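Long-range contact in DCN1-like protein 3 (Homo sapiens, PDB 4GBA), which contributes to cullin neddylation, helping transfer NEDD8 from N-terminally acetylated NEDD8-conjugating E2 enzymes to cullin–RBX complexes: residues 98-103 and 158-163. Sequence-based numbering, arbitrary orientation.
Sequences DLYRFT and DTWNMF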
loop_
_atom_site.group_PDB
_atom_site.type_symbol
_atom_site.label_atom_id
_atom_site.label_comp_id
_atom_site.label_asym_id
_atom_site.label_seq_id
_atom_site.Cartn_x
_atom_site.Cartn_y
_atom_site.Cartn_z
ATOM N N ASP A 98 3.028 1.792 11.071
ATOM C CA ASP A 98 1.727 1.130 11.116
ATOM C C ASP A 98 1.090 1.058 9.723
ATOM O O ASP A 98 0.550 0.023 9.337
ATOM C CB ASP A 98 0.780 1.814 12.109
ATOM C CG ASP A 98 -0.543 1.068 12.259
ATOM O OD1 ASP A 98 -0.576 0.049 12.988
ATOM O OD2 ASP A 98 -1.553 1.491 11.648
ATOM N N LEU A 99 1.157 2.162 8.985
ATOM C CA LEU A 99 0.644 2.214 7.632
ATOM C C LEU A 99 1.374 1.197 6.754
ATOM O O LEU A 99 0.753 0.476 5.957
ATOM C CB LEU A 99 0.820 3.621 7.062
ATOM C CG LEU A 99 0.745 3.709 5.540
ATOM C CD1 LEU A 99 -0.679 3.467 5.059
ATOM C CD2 LEU A 99 1.270 5.049 5.081
ATOM N N TYR A 100 2.697 1.148 6.918
ATOM C CA TYR A 100 3.550 0.164 6.248
ATOM C C TYR A 100 3.168 -1.304 6.538
ATOM O O TYR A 100 3.130 -2.127 5.615
ATOM C CB TYR A 100 5.027 0.426 6.568
ATOM C CG TYR A 100 5.989 -0.411 5.748
ATOM C CD1 TYR A 100 6.372 -0.014 4.469
ATOM C CD2 TYR A 100 6.517 -1.598 6.249
ATOM C CE1 TYR A 100 7.246 -0.774 3.707
ATOM C CE2 TYR A 100 7.402 -2.376 5.490
ATOM C CZ TYR A 100 7.761 -1.956 4.223
ATOM O OH TYR A 100 8.630 -2.718 3.466
ATOM N N ARG A 101 2.877 -1.639 7.796
ATOM C CA ARG A 101 2.436 -3.000 8.120
ATOM C C ARG A 101 1.060 -3.308 7.522
ATOM O O ARG A 101 0.840 -4.405 6.999
ATOM C CB ARG A 101 2.429 -3.253 9.637
ATOM C CG ARG A 101 3.695 -2.782 10.352
ATOM C CD ARG A 101 3.689 -3.097 11.873
ATOM N NE ARG A 101 4.653 -4.156 12.190
ATOM C CZ ARG A 101 5.345 -4.255 13.326
ATOM N NH1 ARG A 101 5.192 -3.349 14.291
ATOM N NH2 ARG A 101 6.202 -5.268 13.486
ATOM N N PHE A 102 0.136 -2.346 7.628
ATOM C CA PHE A 102 -1.202 -2.434 7.036
ATOM C C PHE A 102 -1.136 -2.646 5.515
ATOM O O PHE A 102 -1.939 -3.386 4.952
ATOM C CB PHE A 102 -2.035 -1.162 7.331
ATOM C CG PHE A 102 -3.272 -1.040 6.468
ATOM C CD1 PHE A 102 -4.455 -1.679 6.826
ATOM C CD2 PHE A 102 -3.238 -0.328 5.271
ATOM C CE1 PHE A 102 -5.583 -1.591 6.026
ATOM C CE2 PHE A 102 -4.365 -0.241 4.467
ATOM C CZ PHE A 102 -5.538 -0.875 4.849
ATOM N N THR A 103 -0.197 -1.981 4.855
ATOM C CA THR A 103 -0.130 -2.017 3.395
ATOM C C THR A 103 0.115 -3.447 2.871
ATOM O O THR A 103 -0.389 -3.816 1.810
ATOM C CB THR A 103 0.919 -1.006 2.849
ATOM O OG1 THR A 103 0.548 0.328 3.240
ATOM C CG2 THR A 103 1.024 -1.079 1.322
ATOM N N ASP A 158 7.696 -11.442 5.890
ATOM C CA ASP A 158 8.947 -11.126 6.575
ATOM C C ASP A 158 9.878 -10.331 5.685
ATOM O O ASP A 158 10.588 -9.445 6.155
ATOM C CB ASP A 158 9.620 -12.407 7.073
ATOM C CG ASP A 158 8.843 -13.056 8.197
ATOM O OD1 ASP A 158 8.488 -12.333 9.159
ATOM O OD2 ASP A 158 8.561 -14.273 8.105
ATOM N N THR A 159 9.862 -10.641 4.392
ATOM C CA THR A 159 10.621 -9.862 3.409
ATOM C C THR A 159 10.085 -8.428 3.330
ATOM O O THR A 159 10.854 -7.467 3.320
ATOM C CB THR A 159 10.568 -10.508 2.004
ATOM O OG1 THR A 159 10.964 -11.887 2.084
ATOM C CG2 THR A 159 11.457 -9.752 1.033
ATOM N N TRP A 160 8.765 -8.295 3.267
ATOM C CA TRP A 160 8.132 -6.980 3.304
ATOM C C TRP A 160 8.508 -6.263 4.614
ATOM O O TRP A 160 8.989 -5.130 4.595
ATOM C CB TRP A 160 6.613 -7.125 3.168
ATOM C CG TRP A 160 5.851 -5.828 3.260
ATOM C CD1 TRP A 160 5.371 -5.229 4.403
ATOM C CD2 TRP A 160 5.466 -4.976 2.171
ATOM N NE1 TRP A 160 4.727 -4.057 4.089
ATOM C CE2 TRP A 160 4.770 -3.874 2.727
ATOM C CE3 TRP A 160 5.634 -5.038 0.781
ATOM C CZ2 TRP A 160 4.248 -2.835 1.939
ATOM C CZ3 TRP A 160 5.110 -3.997 -0.007
ATOM C CH2 TRP A 160 4.429 -2.916 0.581
ATOM N N ASN A 161 8.313 -6.955 5.740
ATOM C CA ASN A 161 8.604 -6.429 7.081
ATOM C C ASN A 161 10.033 -5.910 7.212
ATOM O O ASN A 161 10.251 -4.805 7.702
ATOM C CB ASN A 161 8.313 -7.498 8.154
ATOM C CG ASN A 161 8.786 -7.092 9.563
ATOM O OD1 ASN A 161 9.871 -7.490 10.017
ATOM N ND2 ASN A 161 7.955 -6.323 10.272
ATOM N N MET A 162 11.007 -6.701 6.762
ATOM C CA MET A 162 12.412 -6.349 6.960
ATOM C C MET A 162 12.947 -5.355 5.939
ATOM O O MET A 162 13.983 -4.727 6.178
ATOM C CB MET A 162 13.279 -7.596 6.986
ATOM C CG MET A 162 12.863 -8.584 8.058
ATOM S SD MET A 162 14.104 -9.873 8.266
ATOM C CE MET A 162 15.539 -8.925 8.784
ATOM N N PHE A 163 12.247 -5.206 4.812
ATOM C CA PHE A 163 12.646 -4.215 3.808
ATOM C C PHE A 163 12.742 -2.775 4.341
ATOM O O PHE A 163 13.627 -2.012 3.945
ATOM C CB PHE A 163 11.741 -4.248 2.584
ATOM C CG PHE A 163 12.179 -3.298 1.507
ATOM C CD1 PHE A 163 13.302 -3.581 0.729
ATOM C CD2 PHE A 163 11.493 -2.106 1.282
ATOM C CE1 PHE A 163 13.718 -2.699 -0.261
ATOM C CE2 PHE A 163 11.909 -1.230 0.297
ATOM C CZ PHE A 163 13.021 -1.526 -0.473
#
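Tyr-100 and Trp-160 both hold CG anti to the backbone N (chi1 -171° and 177°), which starts their rings across the gap between two nearly antiparallel helix segments whose axes come no closer than 10.2 Å. The rings form an offset stack: the phenol lies over the five-membered ring of the indole, centroids 4.3 Å apart and planes tilted by 18°. Each of the two stacked residues also hydrogen-bonds to the other's main-chain carbonyl. Trp-160 NE1 donates to Tyr-100 O at 2.9 Å, nearly straight and in the indole plane, though above the carbonyl plane. In return Tyr-100 OH donates to Trp-160 O at 2.7 Å, while Trp-126 NE1, from helix 119-129, is hydrogen-bonded to the same hydroxyl. Beyond the stack, Thr-103 CG2 packs 3.7 Å from Trp-160 CZ2, and Phe-163 sets CB and its ring edge against Tyr-100 OH. An alanine in place of Trp-160 would probably leave Tyr-100 O without its indole donor and one face of the phenol without its stacking partner, opening a gap beside Thr-103. At the more exposed margin, Arg-101 NH2 lies alongside Asn-161 ND2, 3.8 Å away. Within the cullin-binding part of the DCUN1 domain, the contact joins helix 93-107 to helix 157-169; helix 119-129 packs against both through Trp-126 and Leu-125, with Val-129 against Tyr-100 and Thr-103, helix 42-50 meets Leu-99 and Thr-103, and helix 185-199 brings Phe-187 to Phe-163.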